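Local coordinates for protein sugar kinase (Agrobacterium tumefaciens, PDB 2RBC) that probably phosphorylates a sugar or related carbohydrate with ATP, as a ribokinase-like kinase of the pfkB family, at residues Ala303-Thr308 against Glu320-Ala325; Ala246-Thr251 against Ala294-Ser299. One frame throughout, in Å; residues are numbered along the deposited sequence.

Contact 1 of 2, residues Ala303-Thr308 against Glu320-Ala325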
ATOM      1  N   ALA A 303       1.010  25.027  -9.881  1.00 20.18           N
ATOM      2  CA  ALA A 303       1.105  23.642 -10.377  1.00 20.36           C
ATOM      3  C   ALA A 303       2.517  23.298 -10.788  1.00 19.98           C
ATOM      4  O   ALA A 303       3.035  22.267 -10.422  1.00 22.71           O
ATOM      5  CB  ALA A 303       0.128  23.420 -11.544  1.00 19.72           C
ATOM      6  N   ALA A 304       3.168  24.207 -11.509  1.00 20.84           N
ATOM      7  CA  ALA A 304       4.574  24.054 -11.931  1.00 20.15           C
ATOM      8  C   ALA A 304       5.497  23.827 -10.731  1.00 20.20           C
ATOM      9  O   ALA A 304       6.306  22.892 -10.714  1.00 21.02           O
ATOM     10  CB  ALA A 304       5.034  25.275 -12.805  1.00 19.10           C
ATOM     11  N   LEU A 305       5.359  24.650  -9.704  1.00 19.54           N
ATOM     12  CA  LEU A 305       6.155  24.498  -8.513  1.00 19.51           C
ATOM     13  C   LEU A 305       5.985  23.115  -7.915  1.00 20.64           C
ATOM     14  O   LEU A 305       6.985  22.448  -7.589  1.00 21.71           O
ATOM     15  CB  LEU A 305       5.824  25.588  -7.482  1.00 18.62           C
ATOM     16  CG  LEU A 305       6.490  26.952  -7.731  1.00 19.45           C
ATOM     17  CD1 LEU A 305       5.719  28.041  -6.973  1.00 22.27           C
ATOM     18  CD2 LEU A 305       7.862  26.931  -7.229  1.00 23.15           C
ATOM     19  N   LYS A 306       4.742  22.661  -7.818  1.00 20.28           N
ATOM     20  CA  LYS A 306       4.473  21.378  -7.190  1.00 20.45           C
ATOM     21  C   LYS A 306       5.149  20.241  -7.955  1.00 20.32           C
ATOM     22  O   LYS A 306       5.534  19.236  -7.358  1.00 20.14           O
ATOM     23  CB  LYS A 306       2.970  21.142  -7.111  1.00 20.88           C
ATOM     24  CG  LYS A 306       2.540  19.877  -6.372  1.00 21.89           C
ATOM     25  CD  LYS A 306       1.742  18.972  -7.273  1.00 20.68           C
ATOM     26  CE  LYS A 306       2.597  18.267  -8.305  1.00 21.73           C
ATOM     27  NZ  LYS A 306       3.522  17.241  -7.689  1.00 21.37           N
ATOM     28  N   CYS A 307       5.302  20.407  -9.260  1.00 20.99           N
ATOM     29  CA  CYS A 307       5.889  19.358 -10.125  1.00 21.16           C
ATOM     30  C   CYS A 307       7.364  19.095  -9.900  1.00 20.92           C
ATOM     31  O   CYS A 307       7.871  18.041 -10.288  1.00 21.67           O
ATOM     32  CB  CYS A 307       5.636  19.652 -11.622  1.00 21.11           C
ATOM     33  SG  CYS A 307       3.939  19.438 -12.146  1.00 23.21           S
ATOM     34  N   THR A 308       8.044  20.020  -9.233  1.00 20.87           N
ATOM     35  CA  THR A 308       9.467  19.916  -8.979  1.00 21.35           C
ATOM     36  C   THR A 308       9.834  19.157  -7.727  1.00 21.78           C
ATOM     37  O   THR A 308      11.008  19.007  -7.438  1.00 22.42           O
ATOM     38  CB  THR A 308      10.094  21.327  -8.933  1.00 21.10           C
ATOM     39  OG1 THR A 308       9.583  22.044  -7.805  1.00 20.46           O
ATOM     40  CG2 THR A 308       9.782  22.061 -10.219  1.00 21.59           C
ATOM     41  N   GLU A 320       3.074  32.881  -1.178  0.60 20.75           N
ATOM     42  CA  GLU A 320       4.280  33.688  -1.292  0.60 20.60           C
ATOM     43  C   GLU A 320       5.265  33.118  -2.332  0.60 20.17           C
ATOM     44  O   GLU A 320       5.741  33.832  -3.214  0.60 20.24           O
ATOM     45  CB  GLU A 320       4.948  33.778   0.078  0.60 20.93           C
ATOM     46  CG  GLU A 320       4.133  34.544   1.156  0.60 21.90           C
ATOM     47  CD  GLU A 320       2.822  33.846   1.582  0.60 24.26           C
ATOM     48  OE1 GLU A 320       2.762  32.574   1.574  0.60 14.67           O
ATOM     49  OE2 GLU A 320       1.856  34.606   1.900  0.60 26.46           O
ATOM     50  N   GLU A 321       5.530  31.822  -2.242  1.00 20.85           N
ATOM     51  CA  GLU A 321       6.425  31.127  -3.192  1.00 20.83           C
ATOM     52  C   GLU A 321       5.915  31.245  -4.613  1.00 20.42           C
ATOM     53  O   GLU A 321       6.701  31.514  -5.531  1.00 19.97           O
ATOM     54  CB  GLU A 321       6.624  29.649  -2.846  1.00 21.28           C
ATOM     55  CG  GLU A 321       7.484  29.448  -1.646  1.00 22.18           C
ATOM     56  CD  GLU A 321       7.446  28.068  -1.062  1.00 21.04           C
ATOM     57  OE1 GLU A 321       6.610  27.194  -1.449  1.00 22.20           O
ATOM     58  OE2 GLU A 321       8.291  27.853  -0.165  1.00 22.43           O
ATOM     59  N   THR A 322       4.601  31.059  -4.788  1.00 20.26           N
ATOM     60  CA  THR A 322       3.950  31.201  -6.100  1.00 19.95           C
ATOM     61  C   THR A 322       4.020  32.647  -6.628  1.00 20.36           C
ATOM     62  O   THR A 322       4.395  32.881  -7.797  1.00 20.07           O
ATOM     63  CB  THR A 322       2.470  30.687  -6.079  1.00 20.15           C
ATOM     64  OG1 THR A 322       2.383  29.394  -5.428  1.00 18.91           O
ATOM     65  CG2 THR A 322       1.899  30.572  -7.536  1.00 19.07           C
ATOM     66  N   GLU A 323       3.722  33.624  -5.766  1.00 20.05           N
ATOM     67  CA  GLU A 323       3.750  35.025  -6.183  1.00 19.81           C
ATOM     68  C   GLU A 323       5.149  35.438  -6.637  1.00 19.87           C
ATOM     69  O   GLU A 323       5.301  36.141  -7.643  1.00 20.12           O
ATOM     70  CB  GLU A 323       3.296  35.991  -5.077  1.00 20.74           C
ATOM     71  CG  GLU A 323       1.863  35.854  -4.521  1.00 23.66           C
ATOM     72  CD  GLU A 323       0.802  36.418  -5.385  1.00 29.18           C
ATOM     73  OE1 GLU A 323       1.155  36.999  -6.456  1.00 30.89           O
ATOM     74  OE2 GLU A 323      -0.406  36.273  -5.004  1.00 26.18           O
ATOM     75  N   GLU A 324       6.173  35.028  -5.895  1.00 18.49           N
ATOM     76  CA  GLU A 324       7.532  35.399  -6.245  1.00 18.49           C
ATOM     77  C   GLU A 324       7.978  34.688  -7.517  1.00 17.83           C
ATOM     78  O   GLU A 324       8.573  35.295  -8.370  1.00 16.49           O
ATOM     79  CB  GLU A 324       8.489  35.129  -5.087  1.00 17.95           C
ATOM     80  CG  GLU A 324       9.963  35.402  -5.353  1.00 19.21           C
ATOM     81  CD  GLU A 324      10.273  36.820  -5.784  1.00 21.61           C
ATOM     82  OE1 GLU A 324       9.488  37.750  -5.502  1.00 24.42           O
ATOM     83  OE2 GLU A 324      11.326  37.026  -6.419  1.00 21.13           O
ATOM     84  N   ALA A 325       7.704  33.387  -7.621  1.00 17.77           N
ATOM     85  CA  ALA A 325       8.023  32.652  -8.833  1.00 18.18           C
ATOM     86  C   ALA A 325       7.388  33.305 -10.058  1.00 18.95           C
ATOM     87  O   ALA A 325       8.035  33.519 -11.110  1.00 18.64           O
ATOM     88  CB  ALA A 325       7.593  31.161  -8.688  1.00 17.19           C
TER
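Leu-305 and Thr-322 mark the nearest approach of the two backbones, their CA atoms 7.5 Å apart, where helix 303-307 passes helix 320-325 at 107° between N-to-C directions. The local axes come no closer than 10.5 Å, a wide spacing bridged mainly by one leucine. Both segments belong to the C-terminal helices of the ribokinase-like α/β fold, 292-307 and 319-330, joined by a mostly irregular connection. The CA–CB bond of Leu-305 points toward the second helix. With CG set anti to the carbonyl carbon (chi1 -80°), CD1 reaches across and makes the closest contacts. This methyl lies 3.7 Å from Thr-322 CA and 3.9 Å from Glu-321 O, so it rests largely against backbone. It also meets the methyl of Ala-325, CD1 to CB 4.0 Å, one turn further along the helix. No hydrogen bond links the segments, and only 124 Å² is buried in total, evidence of a light apolar contact. Thr-322 OG1 is hydrogen-bonded to Thr-318 O, while Pro-317 packs beside both Leu-305 and Thr-322. From the same helix as Leu-305, Lys-306 NZ bonds to the carbonyl oxygens of Asp-270 and Gly-312; Asp-270 opens the DTLAAGD sequence, which resembles the pfkB signature (DTxGAGD) that in relatives supplies the anion hole and catalytic base. Near the C-terminal part of this helix, Thr-308 OG1 donates to Leu-305 O over 2.6 Å, in the carbonyl plane, while Thr-308 N reaches that same oxygen at 3.1 Å.

Contact 2 of 2, residues Ala246-Thr251 against Ala294-Ser299. With SO4 (sulfate ion), chain B.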
ATOM      1  N   ALA A 246       2.183  22.387 -21.782  1.00 26.46           N
ATOM      2  CA  ALA A 246       1.750  23.047 -23.018  1.00 26.40           C
ATOM      3  C   ALA A 246       0.810  24.259 -22.788  1.00 26.56           C
ATOM      4  O   ALA A 246       0.475  25.001 -23.740  1.00 26.31           O
ATOM      5  CB  ALA A 246       1.130  22.027 -23.998  1.00 25.95           C
ATOM      6  N   GLY A 247       0.422  24.482 -21.530  1.00 26.45           N
ATOM      7  CA  GLY A 247      -0.297  25.682 -21.149  1.00 26.13           C
ATOM      8  C   GLY A 247      -1.776  25.401 -20.930  1.00 25.48           C
ATOM      9  O   GLY A 247      -2.190  24.278 -20.654  1.00 25.91           O
ATOM     10  N   CYS A 248      -2.570  26.440 -21.093  1.00 25.18           N
ATOM     11  CA  CYS A 248      -4.004  26.418 -20.774  1.00 24.51           C
ATOM     12  C   CYS A 248      -4.763  27.318 -21.758  1.00 24.08           C
ATOM     13  O   CYS A 248      -4.393  28.468 -21.962  1.00 22.76           O
ATOM     14  CB  CYS A 248      -4.192  26.890 -19.349  1.00 24.79           C
ATOM     15  SG  CYS A 248      -5.897  26.981 -18.858  1.00 27.25           S
ATOM     16  N   TRP A 249      -5.787  26.754 -22.393  1.00 23.26           N
ATOM     17  CA  TRP A 249      -6.676  27.472 -23.286  1.00 23.58           C
ATOM     18  C   TRP A 249      -8.002  27.669 -22.598  1.00 23.67           C
ATOM     19  O   TRP A 249      -8.451  26.784 -21.890  1.00 24.02           O
ATOM     20  CB  TRP A 249      -6.929  26.661 -24.553  1.00 24.76           C
ATOM     21  CG  TRP A 249      -5.781  26.652 -25.507  1.00 24.49           C
ATOM     22  CD1 TRP A 249      -5.622  27.460 -26.589  1.00 27.26           C
ATOM     23  CD2 TRP A 249      -4.635  25.799 -25.469  1.00 26.91           C
ATOM     24  NE1 TRP A 249      -4.454  27.160 -27.231  1.00 27.22           N
ATOM     25  CE2 TRP A 249      -3.837  26.131 -26.578  1.00 26.37           C
ATOM     26  CE3 TRP A 249      -4.224  24.763 -24.619  1.00 26.94           C
ATOM     27  CZ2 TRP A 249      -2.634  25.489 -26.863  1.00 28.35           C
ATOM     28  CZ3 TRP A 249      -3.011  24.098 -24.915  1.00 28.12           C
ATOM     29  CH2 TRP A 249      -2.231  24.484 -26.016  1.00 27.07           C
ATOM     30  N   TRP A 250      -8.632  28.828 -22.785  1.00 22.92           N
ATOM     31  CA  TRP A 250      -9.953  29.039 -22.162  1.00 23.38           C
ATOM     32  C   TRP A 250     -10.807  30.013 -22.938  1.00 23.27           C
ATOM     33  O   TRP A 250     -10.308  30.804 -23.764  1.00 22.48           O
ATOM     34  CB  TRP A 250      -9.825  29.511 -20.684  1.00 23.52           C
ATOM     35  CG  TRP A 250      -9.516  30.999 -20.476  1.00 24.27           C
ATOM     36  CD1 TRP A 250     -10.412  31.986 -20.250  1.00 23.48           C
ATOM     37  CD2 TRP A 250      -8.226  31.610 -20.438  1.00 24.24           C
ATOM     38  NE1 TRP A 250      -9.768  33.192 -20.090  1.00 26.75           N
ATOM     39  CE2 TRP A 250      -8.419  32.983 -20.190  1.00 25.85           C
ATOM     40  CE3 TRP A 250      -6.912  31.124 -20.586  1.00 24.66           C
ATOM     41  CZ2 TRP A 250      -7.353  33.894 -20.120  1.00 25.03           C
ATOM     42  CZ3 TRP A 250      -5.862  32.010 -20.492  1.00 24.25           C
ATOM     43  CH2 TRP A 250      -6.090  33.387 -20.251  1.00 24.48           C
ATOM     44  N   THR A 251     -12.103  29.934 -22.634  1.00 23.43           N
ATOM     45  CA  THR A 251     -13.104  30.877 -23.093  1.00 23.04           C
ATOM     46  C   THR A 251     -13.906  31.396 -21.885  1.00 23.72           C
ATOM     47  O   THR A 251     -14.268  30.654 -20.959  1.00 21.69           O
ATOM     48  CB  THR A 251     -14.056  30.244 -24.173  1.00 23.20           C
ATOM     49  OG1 THR A 251     -14.736  29.123 -23.612  1.00 21.66           O
ATOM     50  CG2 THR A 251     -13.315  29.786 -25.427  1.00 22.10           C
ATOM     51  N   ALA A 294      -5.045  36.427 -14.823  1.00 22.71           N
ATOM     52  CA  ALA A 294      -4.307  36.413 -13.526  1.00 22.50           C
ATOM     53  C   ALA A 294      -4.483  35.082 -12.770  1.00 22.39           C
ATOM     54  O   ALA A 294      -3.518  34.505 -12.230  1.00 20.96           O
ATOM     55  CB  ALA A 294      -4.755  37.576 -12.660  1.00 22.73           C
ATOM     56  N   ALA A 295      -5.717  34.584 -12.762  1.00 21.76           N
ATOM     57  CA  ALA A 295      -6.059  33.333 -12.084  1.00 21.42           C
ATOM     58  C   ALA A 295      -5.451  32.122 -12.785  1.00 21.25           C
ATOM     59  O   ALA A 295      -4.968  31.208 -12.145  1.00 20.88           O
ATOM     60  CB  ALA A 295      -7.543  33.200 -11.994  1.00 20.80           C
ATOM     61  N   VAL A 296      -5.469  32.111 -14.108  1.00 21.13           N
ATOM     62  CA  VAL A 296      -4.864  31.031 -14.846  1.00 20.90           C
ATOM     63  C   VAL A 296      -3.354  31.043 -14.619  1.00 21.21           C
ATOM     64  O   VAL A 296      -2.755  30.005 -14.463  1.00 21.02           O
ATOM     65  CB  VAL A 296      -5.199  31.100 -16.317  1.00 21.12           C
ATOM     66  CG1 VAL A 296      -4.343  30.099 -17.100  1.00 21.14           C
ATOM     67  CG2 VAL A 296      -6.690  30.837 -16.561  1.00 19.35           C
ATOM     68  N   ARG A 297      -2.737  32.218 -14.659  1.00 21.97           N
ATOM     69  CA  ARG A 297      -1.302  32.335 -14.368  1.00 21.98           C
ATOM     70  C   ARG A 297      -0.899  31.824 -12.998  1.00 21.50           C
ATOM     71  O   ARG A 297       0.041  31.032 -12.888  1.00 20.40           O
ATOM     72  CB  ARG A 297      -0.829  33.783 -14.476  1.00 22.37           C
ATOM     73  CG  ARG A 297      -0.608  34.227 -15.864  1.00 23.13           C
ATOM     74  CD  ARG A 297      -0.504  35.703 -15.948  1.00 24.72           C
ATOM     75  NE  ARG A 297      -0.127  36.088 -17.288  1.00 25.42           N
ATOM     76  CZ  ARG A 297       0.271  37.307 -17.621  1.00 27.54           C
ATOM     77  NH1 ARG A 297       0.319  38.282 -16.728  1.00 28.94           N
ATOM     78  NH2 ARG A 297       0.643  37.543 -18.855  1.00 26.56           N
ATOM     79  N   LEU A 298      -1.579  32.295 -11.957  1.00 21.17           N
ATOM     80  CA  LEU A 298      -1.273  31.887 -10.601  1.00 21.00           C
ATOM     81  C   LEU A 298      -1.408  30.369 -10.427  1.00 21.05           C
ATOM     82  O   LEU A 298      -0.542  29.749  -9.811  1.00 20.10           O
ATOM     83  CB  LEU A 298      -2.194  32.605  -9.601  1.00 21.00           C
ATOM     84  CG  LEU A 298      -1.891  32.469  -8.109  1.00 22.13           C
ATOM     85  CD1 LEU A 298      -0.635  33.230  -7.661  1.00 19.39           C
ATOM     86  CD2 LEU A 298      -3.142  32.850  -7.289  1.00 19.98           C
ATOM     87  N   SER A 299      -2.492  29.799 -10.966  1.00 20.71           N
ATOM     88  CA  SER A 299      -2.745  28.370 -10.885  1.00 20.72           C
ATOM     89  C   SER A 299      -1.684  27.568 -11.625  1.00 20.66           C
ATOM     90  O   SER A 299      -1.245  26.506 -11.141  1.00 20.07           O
ATOM     91  CB  SER A 299      -4.115  28.062 -11.466  1.00 21.34           C
ATOM     92  OG  SER A 299      -5.109  28.830 -10.840  1.00 20.05           O
TER
HETATM   93  S   SO4 B 322       3.005  35.170 -20.534  1.00 96.58           S
HETATM   94  O1  SO4 B 322       3.460  36.504 -20.910  1.00 97.21           O
HETATM   95  O2  SO4 B 322       1.589  35.203 -20.206  1.00 96.75           O
HETATM   96  O3  SO4 B 322       3.165  34.228 -21.647  1.00 96.60           O
HETATM   97  O4  SO4 B 322       3.780  34.765 -19.363  1.00 96.77           O
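Cys-248 and Val-296 hold the closest pair of backbones, CA to CA 7.6 Å, where strand 248-251 packs against helix 294-299. This is strand-on-helix packing in the α/β core of the ribokinase-like fold: the strand is antiparallel to both of its sheet neighbours, 238-242 and 258-261, and helix 292-307 covers this face of it. Cys-248 and Trp-250, two residues apart, turn their CA–CB bonds toward the helix, whereas that of the intervening Trp-249 points away, toward the face where helix 223-233 packs. Val-296 supplies the whole helical side of the protein contact; its CG1 lies mainly against Cys-248 and its CG2 against Trp-250. The first of these methyls, anti to the backbone N (chi1 170°), has CG1 at 3.9 Å from Cys-248 SG. The other branch, CG2, sits over one face of the Trp-250 indole in a CH-pi contact, 4.2 Å from the centroid of the six-membered ring and 15° off its normal. Its nearest ring atom is CE3, 4.0 Å from CG2. Indole NE1 points elsewhere, to a hydrogen bond with Glu-252. All three residues are buried, and His-259 and Phe-238 add further ring contacts to Trp-250. Arg-297, next along the helix, extends instead to a sulfate ion, probably acquired from the crystallisation liquor. Gln-261 joins the two, accepting from Arg-297 NE through OE1 and bonding the sulfate through NE2, and Arg-332 NH2 also bonds the sulfate. Sulfate O2 lies at the guanidinium edge, near its plane, and accepts from Arg-297 NH2 at 2.9 Å with an N-H...O angle of 144°.

Overall arrangement
Helix 292-307 is common to both contacts, its 294-299 portion in contact 2 and its C-terminal part in contact 1. The contact centres lie 14 Å apart, yet their residues touch directly, since Thr-322 CG2 of contact 1 is 3.4 Å from Leu-298 O of contact 2. Together they place helix 292-307 between strand 248-251 and helix 319-330, which also packs on Arg-297 through Met-326 and Leu-330. The clearest tie to the probable active site is Lys-306 of segment 303-308, bonded to Asp-270 O. A sulfate lies about 5 Å from the Glu-321 side chain, and one distinct from that held by Arg-297 about 3 Å from the Trp-250 side chain; both probably come from the crystallisation liquor.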